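Local coordinates for lipoprotein (Clostridium difficile, PDB 4OTE), which probably binds methionine outside the cell membrane as the lipid-anchored receptor of a transport system, and is seen holding selenomethionine and zinc ions, at residues K117-L122 with G126-P131; V137-I142 with F151-I156. All coordinates share one frame; numbering follows the deposited sequence.

Both contacts belong to one lobe of the protein, the one built on the mixed sheet 150-154, 105-109, 168-171, 88-90 and 187-190, with centres about 11 Å apart. They come in series: contact 1 closes just after helix 112-124, and contact 2 opens a few residues later, joining the connecting loop to strand 150-154, at one edge of the sheet. The two also touch, chiefly where Leu119 lies against Ser138 and Phe151 and where Pro131 meets Asp141. Together they fold the long link between helix and strand back over both, joining helix, loop and edge strand of this lobe away from the selenomethionine pocket.

Contact 1: residues K117-L122 with G126-P131; sequences KNLRYL and GLLTLP. With ACT (acetate ion), chain S.
Leu122, the residue with the most surface buried in this contact, meets the returning chain with both its backbone and its side chain. Its carbonyl O takes a hydrogen bond from Leu127 N, 3.0 Å long, and Gly126 N bonds to Glu123 O; together the two end the helix in a Schellman motif, in which Gly126 is the C-prime residue. The positive phi of Gly126 (79°) is readily adopted by glycine and reverses the chain at this point. Beside the bond, Leu122 CB packs against Leu128 CG at 4.3 Å, an apolar contact; leucine fits because these side chains are buried.

Leu130 comes next. Its CB-to-CG bond leads the side chain to the helix, and CD1 settles 4.1 Å from Leu119 CB and also against the Leu119 carbonyl. The same CD1 lies over one face of the Arg120 guanidinium. Leu128 CD1 approaches the Leu119 carbonyl O as well, at 3.5 Å.

Arg120 starts out from the helix pointing away from the loop, but a bend at chi2 (-127°) swings its long chain back. NH2 then gives Pro131 O a nearly straight hydrogen bond of 2.9 Å (172° at the hydrogen), with the oxygen at the guanidinium edge and in its plane. NH1 forms a salt bridge with Glu123, whose other carboxylate oxygen accepts from Leu130 N.

Lys117 NZ makes a weak hydrogen bond, 3.5 Å long, to OXT of an acetate that probably comes from the crystallisation liquor and is also bonded to His61.

Behind these residues lies the sheet: Leu119 and Leu122 of the helix, with Leu128 of the loop, touch Phe151 of strand 150-154, while Leu122 also reaches Ile106 of strand 105-109 and Phe170 of strand 168-171.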
# COMPACT_ATOMS: atom_id res chain seq x y z
N LYS A 117 -12.93 -1.00 2.16
CA LYS A 117 -12.40 -1.91 1.14
C LYS A 117 -12.17 -3.32 1.70
O LYS A 117 -12.46 -4.31 1.03
CB LYS A 117 -11.10 -1.33 0.59
CG LYS A 117 -10.54 -2.08 -0.60
CD LYS A 117 -9.62 -1.20 -1.43
CE LYS A 117 -8.51 -0.56 -0.60
NZ LYS A 117 -7.68 0.34 -1.42
N ASN A 118 -11.66 -3.39 2.92
CA ASN A 118 -11.47 -4.67 3.60
C ASN A 118 -12.77 -5.42 3.86
O ASN A 118 -12.83 -6.64 3.71
CB ASN A 118 -10.71 -4.47 4.92
CG ASN A 118 -9.23 -4.22 4.72
OD1 ASN A 118 -8.68 -4.45 3.64
ND2 ASN A 118 -8.57 -3.75 5.76
N LEU A 119 -13.82 -4.68 4.25
CA LEU A 119 -15.13 -5.28 4.49
C LEU A 119 -15.72 -5.84 3.20
O LEU A 119 -16.35 -6.90 3.22
CB LEU A 119 -16.09 -4.28 5.12
CG LEU A 119 -15.76 -3.84 6.55
CD1 LEU A 119 -16.66 -2.68 6.96
CD2 LEU A 119 -15.89 -4.99 7.53
N ARG A 120 -15.51 -5.14 2.09
CA ARG A 120 -15.98 -5.62 0.79
C ARG A 120 -15.21 -6.84 0.30
O ARG A 120 -15.78 -7.69 -0.40
CB ARG A 120 -15.94 -4.50 -0.26
CG ARG A 120 -16.93 -3.38 0.01
CD ARG A 120 -17.83 -3.09 -1.18
NE ARG A 120 -18.90 -2.15 -0.85
CZ ARG A 120 -20.18 -2.47 -0.63
NH1 ARG A 120 -20.60 -3.73 -0.69
NH2 ARG A 120 -21.05 -1.51 -0.34
N TYR A 121 -13.93 -6.95 0.65
CA TYR A 121 -13.17 -8.17 0.36
C TYR A 121 -13.82 -9.34 1.10
O TYR A 121 -14.07 -10.39 0.51
CB TYR A 121 -11.69 -8.05 0.76
CG TYR A 121 -10.86 -7.06 -0.04
CD1 TYR A 121 -11.03 -6.90 -1.41
CD2 TYR A 121 -9.86 -6.31 0.59
CE1 TYR A 121 -10.26 -6.01 -2.13
CE2 TYR A 121 -9.09 -5.42 -0.12
CZ TYR A 121 -9.28 -5.26 -1.49
OH TYR A 121 -8.50 -4.37 -2.19
N LEU A 122 -14.10 -9.15 2.38
CA LEU A 122 -14.74 -10.19 3.20
C LEU A 122 -16.13 -10.56 2.67
O LEU A 122 -16.54 -11.72 2.77
CB LEU A 122 -14.81 -9.76 4.66
CG LEU A 122 -13.47 -9.61 5.38
CD1 LEU A 122 -13.66 -9.03 6.77
CD2 LEU A 122 -12.73 -10.94 5.46
N GLY A 126 -17.87 -14.30 0.80
CA GLY A 126 -19.07 -14.86 1.41
C GLY A 126 -19.15 -14.81 2.93
O GLY A 126 -20.03 -15.43 3.52
N LEU A 127 -18.24 -14.08 3.57
CA LEU A 127 -18.21 -14.01 5.04
C LEU A 127 -19.26 -13.07 5.63
O LEU A 127 -19.61 -13.22 6.80
CB LEU A 127 -16.81 -13.62 5.53
CG LEU A 127 -16.02 -14.74 6.21
CD1 LEU A 127 -14.64 -14.89 5.59
CD2 LEU A 127 -15.92 -14.51 7.71
N LEU A 128 -19.74 -12.11 4.84
CA LEU A 128 -20.78 -11.19 5.30
C LEU A 128 -21.45 -10.49 4.11
O LEU A 128 -21.01 -10.64 2.97
CB LEU A 128 -20.20 -10.16 6.28
CG LEU A 128 -18.88 -9.47 5.91
CD1 LEU A 128 -19.07 -8.47 4.78
CD2 LEU A 128 -18.28 -8.77 7.13
N THR A 129 -22.51 -9.73 4.38
CA THR A 129 -23.19 -8.96 3.34
C THR A 129 -23.31 -7.49 3.73
O THR A 129 -23.48 -7.16 4.90
CB THR A 129 -24.60 -9.52 3.03
OG1 THR A 129 -25.42 -9.42 4.20
CG2 THR A 129 -24.51 -10.98 2.59
N LEU A 130 -23.21 -6.62 2.73
CA LEU A 130 -23.26 -5.17 2.92
C LEU A 130 -24.33 -4.56 2.03
O LEU A 130 -24.81 -5.22 1.10
CB LEU A 130 -21.89 -4.57 2.58
CG LEU A 130 -20.73 -4.98 3.50
CD1 LEU A 130 -19.39 -4.84 2.78
CD2 LEU A 130 -20.75 -4.17 4.78
N PRO A 131 -24.73 -3.30 2.30
CA PRO A 131 -25.68 -2.64 1.40
C PRO A 131 -25.08 -2.37 0.01
O PRO A 131 -23.87 -2.19 -0.12
CB PRO A 131 -25.99 -1.32 2.12
CG PRO A 131 -24.87 -1.12 3.08
CD PRO A 131 -24.47 -2.50 3.50
C ACT S . -4.48 -1.02 -0.53
O ACT S . -4.01 -1.94 0.18
OXT ACT S . -4.44 0.18 -0.20
CH3 ACT S . -5.12 -1.39 -1.82

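Contact 2: residues V137-I142 with F151-I156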
# COMPACT_ATOMS: atom_id res chain seq x y z
N VAL A 137 -18.38 1.82 3.48
CA VAL A 137 -19.07 1.00 4.47
C VAL A 137 -18.21 0.83 5.72
O VAL A 137 -16.98 0.92 5.66
CB VAL A 137 -19.47 -0.39 3.92
CG1 VAL A 137 -20.48 -0.24 2.79
CG2 VAL A 137 -18.25 -1.19 3.46
N SER A 138 -18.88 0.60 6.85
CA SER A 138 -18.23 0.37 8.13
C SER A 138 -18.87 -0.86 8.78
O SER A 138 -19.91 -1.34 8.31
CB SER A 138 -18.38 1.60 9.02
OG SER A 138 -19.71 1.75 9.47
N PRO A 139 -18.27 -1.39 9.87
CA PRO A 139 -18.85 -2.54 10.57
C PRO A 139 -20.30 -2.33 11.05
O PRO A 139 -21.04 -3.31 11.23
CB PRO A 139 -17.92 -2.73 11.77
CG PRO A 139 -16.62 -2.16 11.33
CD PRO A 139 -16.95 -1.01 10.43
N LYS A 140 -20.70 -1.08 11.25
CA LYS A 140 -22.09 -0.73 11.56
C LYS A 140 -23.07 -1.10 10.44
O LYS A 140 -24.25 -1.32 10.69
CB LYS A 140 -22.20 0.77 11.87
N ASP A 141 -22.57 -1.17 9.20
CA ASP A 141 -23.41 -1.38 8.02
C ASP A 141 -23.53 -2.84 7.59
O ASP A 141 -24.13 -3.14 6.56
CB ASP A 141 -22.86 -0.56 6.85
CG ASP A 141 -22.62 0.89 7.22
OD1 ASP A 141 -23.49 1.49 7.88
OD2 ASP A 141 -21.55 1.44 6.85
N ILE A 142 -22.97 -3.76 8.38
CA ILE A 142 -23.03 -5.18 8.05
C ILE A 142 -24.46 -5.70 8.19
O ILE A 142 -25.04 -5.64 9.28
CB ILE A 142 -22.08 -6.01 8.94
CG1 ILE A 142 -20.62 -5.68 8.59
CG2 ILE A 142 -22.33 -7.51 8.76
CD1 ILE A 142 -19.61 -6.18 9.61
N PHE A 151 -14.92 -6.86 14.73
CA PHE A 151 -13.88 -6.09 14.07
C PHE A 151 -13.19 -5.13 15.03
O PHE A 151 -13.84 -4.37 15.74
CB PHE A 151 -14.48 -5.32 12.89
CG PHE A 151 -15.02 -6.22 11.82
CD1 PHE A 151 -14.22 -6.62 10.77
CD2 PHE A 151 -16.33 -6.69 11.88
CE1 PHE A 151 -14.71 -7.46 9.78
CE2 PHE A 151 -16.83 -7.52 10.90
CZ PHE A 151 -16.01 -7.91 9.85
N LYS A 152 -11.86 -5.20 15.06
CA LYS A 152 -11.05 -4.36 15.92
C LYS A 152 -10.40 -3.27 15.08
O LYS A 152 -9.46 -3.55 14.32
CB LYS A 152 -10.00 -5.21 16.64
CG LYS A 152 -9.26 -4.50 17.75
CD LYS A 152 -8.43 -5.50 18.55
CE LYS A 152 -7.73 -4.84 19.72
NZ LYS A 152 -6.95 -5.83 20.51
N GLU A 153 -10.90 -2.05 15.18
CA GLU A 153 -10.40 -0.92 14.39
C GLU A 153 -9.19 -0.29 15.08
O GLU A 153 -9.30 0.20 16.20
CB GLU A 153 -11.50 0.11 14.15
CG GLU A 153 -12.58 -0.36 13.18
CD GLU A 153 -13.84 0.49 13.20
OE1 GLU A 153 -14.24 0.98 14.28
OE2 GLU A 153 -14.44 0.67 12.12
N LEU A 154 -8.04 -0.32 14.40
CA LEU A 154 -6.77 0.12 14.98
C LEU A 154 -6.02 1.07 14.05
O LEU A 154 -6.31 1.14 12.86
CB LEU A 154 -5.87 -1.09 15.26
CG LEU A 154 -6.37 -2.10 16.29
CD1 LEU A 154 -5.55 -3.38 16.22
CD2 LEU A 154 -6.33 -1.50 17.69
N ASP A 155 -5.05 1.79 14.63
CA ASP A 155 -4.07 2.53 13.84
C ASP A 155 -3.26 1.51 13.07
O ASP A 155 -2.87 0.48 13.62
CB ASP A 155 -3.15 3.35 14.76
CG ASP A 155 -2.26 4.33 13.99
OD1 ASP A 155 -1.84 4.04 12.84
OD2 ASP A 155 -1.95 5.40 14.56
N ILE A 156 -3.03 1.79 11.79
CA ILE A 156 -2.33 0.87 10.89
C ILE A 156 -1.00 0.36 11.47
O ILE A 156 -0.64 -0.79 11.25
CB ILE A 156 -2.09 1.50 9.50
CG1 ILE A 156 -1.56 0.46 8.51
CG2 ILE A 156 -1.15 2.70 9.58
CD1 ILE A 156 -1.66 0.91 7.07
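Pro139 and Ile142 bring the loop against Phe151, and the contact between the two segments is mainly apolar. Ile142 CD1 comes to 3.3 Å from Phe151 CE2, a tight approach, meeting the ring obliquely and also lying near CD2 and CZ. With CG1 anti to the carbonyl carbon (chi1 -68°) and the chain then extended, the isoleucine sends its terminal methyl out to the aromatic from the opposite direction. Pro139 slants across the base of the same residue: its CG is 4.1 Å from Phe151 CB, and its CB also lies obliquely to the ring. A large flat phenylalanine suits this place because one side chain can receive both loop residues.

The polar group that approaches is Glu153, two residues further along the strand and therefore on the same side of it as Phe151. Its chain runs out beyond CG so that OE2 stands 3.5 Å from Pro139 CD, a van der Waals contact with the ring carbon next to the proline nitrogen.

Hydrogen bonding serves the loop's own shape. Asp141 OD2 accepts from Ser138 N at 2.8 Å and, at 3.2 Å, from Ser138 OG, both arriving from one face of the carboxylate; the hydroxyl lies well above its plane. Asp141 N in turn bonds to Ser138 O (2.8 Å), closing the short 3-10 turn. Serine and aspartate thus brace the turn, and proline, whose ring restricts phi (here -56°), fits its first position.

Strand 150-154 pairs in parallel with strand 105-109, through backbone hydrogen bonds of Lys152 and Leu154. Helix 112-124 packs beside the contact, covering Phe151 and touching Pro139 through Leu119; Val137 N bonds to Ser116 OG of that helix.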